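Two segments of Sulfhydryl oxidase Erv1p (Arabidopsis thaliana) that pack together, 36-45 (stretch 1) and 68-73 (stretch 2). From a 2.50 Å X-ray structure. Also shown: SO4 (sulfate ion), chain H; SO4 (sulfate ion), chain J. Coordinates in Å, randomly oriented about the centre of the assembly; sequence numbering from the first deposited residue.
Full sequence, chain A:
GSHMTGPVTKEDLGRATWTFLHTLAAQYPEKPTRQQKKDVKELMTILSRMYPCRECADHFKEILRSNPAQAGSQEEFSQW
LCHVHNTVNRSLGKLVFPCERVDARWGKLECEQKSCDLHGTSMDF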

# COMPACT_ATOMS: atom_id res chain seq x y z
N GLN A 36 -0.67 11.72 -11.11
CA GLN A 36 0.14 11.24 -10.00
C GLN A 36 -0.30 11.89 -8.70
O GLN A 36 -0.32 11.26 -7.65
N LYS A 37 -0.68 13.17 -8.78
CA LYS A 37 -1.13 13.91 -7.62
C LYS A 37 -2.45 13.30 -7.16
O LYS A 37 -2.66 13.05 -5.97
N LYS A 38 -3.33 13.05 -8.12
CA LYS A 38 -4.65 12.46 -7.85
C LYS A 38 -4.57 11.06 -7.25
O LYS A 38 -5.31 10.72 -6.32
N ASP A 39 -3.67 10.23 -7.76
CA ASP A 39 -3.54 8.87 -7.25
C ASP A 39 -3.04 8.85 -5.82
O ASP A 39 -3.54 8.09 -4.99
N VAL A 40 -2.05 9.68 -5.53
CA VAL A 40 -1.49 9.77 -4.20
C VAL A 40 -2.58 10.12 -3.19
O VAL A 40 -2.68 9.52 -2.13
N LYS A 41 -3.40 11.11 -3.53
CA LYS A 41 -4.46 11.51 -2.62
C LYS A 41 -5.52 10.43 -2.51
O LYS A 41 -6.04 10.18 -1.42
N GLU A 42 -5.84 9.79 -3.63
CA GLU A 42 -6.84 8.73 -3.61
C GLU A 42 -6.33 7.54 -2.79
O GLU A 42 -7.10 6.90 -2.07
N LEU A 43 -5.04 7.27 -2.90
CA LEU A 43 -4.42 6.18 -2.16
C LEU A 43 -4.58 6.39 -0.66
O LEU A 43 -4.92 5.46 0.07
N MET A 44 -4.36 7.62 -0.19
CA MET A 44 -4.50 7.90 1.24
C MET A 44 -5.95 7.75 1.69
O MET A 44 -6.22 7.23 2.77
N THR A 45 -6.88 8.20 0.86
CA THR A 45 -8.30 8.09 1.17
C THR A 45 -8.68 6.62 1.27
O THR A 45 -9.36 6.21 2.21
N PRO A 68 -4.93 17.11 5.42
CA PRO A 68 -4.97 16.54 4.07
C PRO A 68 -3.59 16.35 3.44
O PRO A 68 -2.66 17.12 3.70
N ALA A 69 -3.47 15.32 2.62
CA ALA A 69 -2.21 15.00 1.96
C ALA A 69 -1.66 16.16 1.13
O ALA A 69 -2.38 16.77 0.36
N GLN A 70 -0.36 16.44 1.29
CA GLN A 70 0.30 17.50 0.53
C GLN A 70 1.04 16.78 -0.59
O GLN A 70 2.14 16.26 -0.38
N ALA A 71 0.44 16.75 -1.77
CA ALA A 71 1.04 16.04 -2.90
C ALA A 71 1.58 16.95 -3.99
O ALA A 71 1.83 16.50 -5.11
N GLY A 72 1.80 18.21 -3.65
CA GLY A 72 2.30 19.15 -4.63
C GLY A 72 3.66 18.81 -5.20
O GLY A 72 3.99 19.23 -6.31
N SER A 73 4.46 18.06 -4.44
CA SER A 73 5.80 17.68 -4.88
C SER A 73 6.40 16.63 -3.96
O SER A 73 5.83 16.29 -2.92

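A lysine on the flank of a helix is not lost to apolar packing, because its four methylenes can lie against a neighbouring segment while the amine reaches past it to solvent or to an anion. The contact between the helix of residues 36-45 and the irregular segment 68-73 of Sulfhydryl oxidase Erv1p illustrates the principle on a small scale. The two stretches bury 253 Å² in all, counting both sides, and no hydrogen bond crosses between them, so the contact rests on van der Waals packing of helix side chains against loop methyls and backbone.

The loop contributes two methyl groups. Ala69 and Ala71 both point their CB toward the helix, whereas Gln70 between them points away, an alternation that suits the extended backbone at Ala69 and Gln70. With so short a side chain, an alanine lets the main chain come near: the CA atoms of Lys37 and Ala71 are 5.6 Å apart, and those of Lys41 and Ala69 are 6.2 Å apart.

On the helix, Val40 and Met44 point toward the loop, one turn apart, and each meets a different methyl. Val40, with chi1 at 157° (t), sets its CG1 3.9 Å from Ala71 CB. Its other methyl, CG2, lies farther from that alanine. Met44 is m at all three chi angles, a folded conformation in which CG approaches Ala69 CB at 4.2 Å while SD and CE turn off from that methyl. It is therefore the base of the methionine, rather than its tip, that packs here.

The CA-to-CB bonds of Lys37 and Lys41 point sideways relative to the loop, and both chains touch Ala71. Lys37 is t at every chi angle, fully extended, so that its chain runs along the loop: Lys37 CG lies 3.9 Å from Ala71 CB and 3.8 Å from Ala71 O, and farther out CE comes within 4.4 Å of Gly72 N. Having no side chain, Gly72 meets the lysine through its backbone; a CB there would point away from the helix. Lys41 begins differently, with chi1 at -62° (m), and then is t at the remaining three angles. The extended chain then passes beside the loop, with Lys41 CE 4.0 Å from Ala71 CB and 4.3 Å from Ala69 O. Beyond these contacts its amine finds an anion: Lys41 NZ donates a hydrogen bond of 3.2 Å to O1 of the chain J sulfate, an ion probably taken from the crystallisation liquor.

Lys38 provides the contrast. It points away from the loop and is t throughout, but its extended chain has no loop residue to cover. Instead it meets the chain H sulfate, with Lys38 CD 3.3 Å from O3 and a weak hydrogen bond of 3.4 Å from Lys38 NZ to O2. Similar extended lysine chains thus serve different surroundings. What distinguishes Lys37 and Lys41 is their place beside the inward-facing Val40 and Met44, where their methylenes widen a contact that two alanine methyls begin.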

# COMPACT_ATOMS: atom_id res chain seq x y z
CB GLN A 36 1.62 11.52 -10.27
CG GLN A 36 2.14 10.83 -11.50
CD GLN A 36 3.56 11.23 -11.84
OE1 GLN A 36 3.80 12.44 -12.06
NE2 GLN A 36 4.43 10.34 -11.89
CB LYS A 37 -1.31 15.38 -7.98
CG LYS A 37 -1.59 16.29 -6.80
CD LYS A 37 -1.58 17.77 -7.18
CE LYS A 37 -1.91 18.66 -5.97
NZ LYS A 37 -1.88 20.13 -6.27
CB LYS A 38 -5.44 12.42 -9.15
CG LYS A 38 -6.80 11.77 -9.06
CD LYS A 38 -7.43 11.73 -10.45
CE LYS A 38 -8.88 11.29 -10.41
NZ LYS A 38 -9.51 11.40 -11.77
CB ASP A 39 -2.62 8.04 -8.14
CG ASP A 39 -3.17 7.86 -9.54
OD1 ASP A 39 -4.40 8.01 -9.70
OD2 ASP A 39 -2.39 7.56 -10.47
CB VAL A 40 -0.36 10.82 -4.13
CG1 VAL A 40 -0.18 11.31 -2.70
CG2 VAL A 40 0.92 10.21 -4.62
CB LYS A 41 -5.10 12.81 -3.10
CG LYS A 41 -4.14 13.97 -3.13
CD LYS A 41 -4.82 15.26 -3.52
CE LYS A 41 -3.80 16.38 -3.65
NZ LYS A 41 -4.40 17.64 -4.21
CB GLU A 42 -7.17 8.30 -5.05
CG GLU A 42 -8.25 7.22 -5.18
CD GLU A 42 -9.56 7.57 -4.44
OE1 GLU A 42 -9.93 8.76 -4.40
OE2 GLU A 42 -10.22 6.64 -3.92
CB LEU A 43 -2.93 6.09 -2.52
CG LEU A 43 -2.07 5.16 -1.65
CD1 LEU A 43 -2.58 3.73 -1.77
CD2 LEU A 43 -0.62 5.24 -2.09
CB MET A 44 -4.00 9.31 1.57
CG MET A 44 -2.58 9.61 1.16
SD MET A 44 -1.42 8.27 1.48
CE MET A 44 -1.35 8.31 3.16
CB THR A 45 -9.18 8.72 0.08
OG1 THR A 45 -8.87 10.11 -0.02
CG2 THR A 45 -10.66 8.55 0.42
CB PRO A 68 -5.86 17.53 3.30
CG PRO A 68 -5.68 18.82 4.03
CD PRO A 68 -5.65 18.40 5.48
CB ALA A 69 -2.38 13.76 1.07
CB GLN A 70 1.33 18.24 1.40
CG GLN A 70 0.80 18.91 2.66
CD GLN A 70 0.34 20.33 2.42
OE1 GLN A 70 1.06 21.13 1.82
NE2 GLN A 70 -0.84 20.67 2.90
CB ALA A 71 0.02 15.08 -3.50
CB SER A 73 6.72 18.90 -4.93
OG SER A 73 6.88 19.47 -3.64
S SO4 H . -7.97 7.72 -12.32
O1 SO4 H . -7.45 6.60 -11.50
O2 SO4 H . -9.37 8.02 -11.93
O3 SO4 H . -7.13 8.92 -12.10
O4 SO4 H . -7.92 7.34 -13.75
S SO4 J . -7.59 19.15 -2.67
O1 SO4 J . -6.62 18.29 -1.96
O2 SO4 J . -8.40 19.89 -1.68
O3 SO4 J . -6.85 20.11 -3.52
O4 SO4 J . -8.48 18.33 -3.52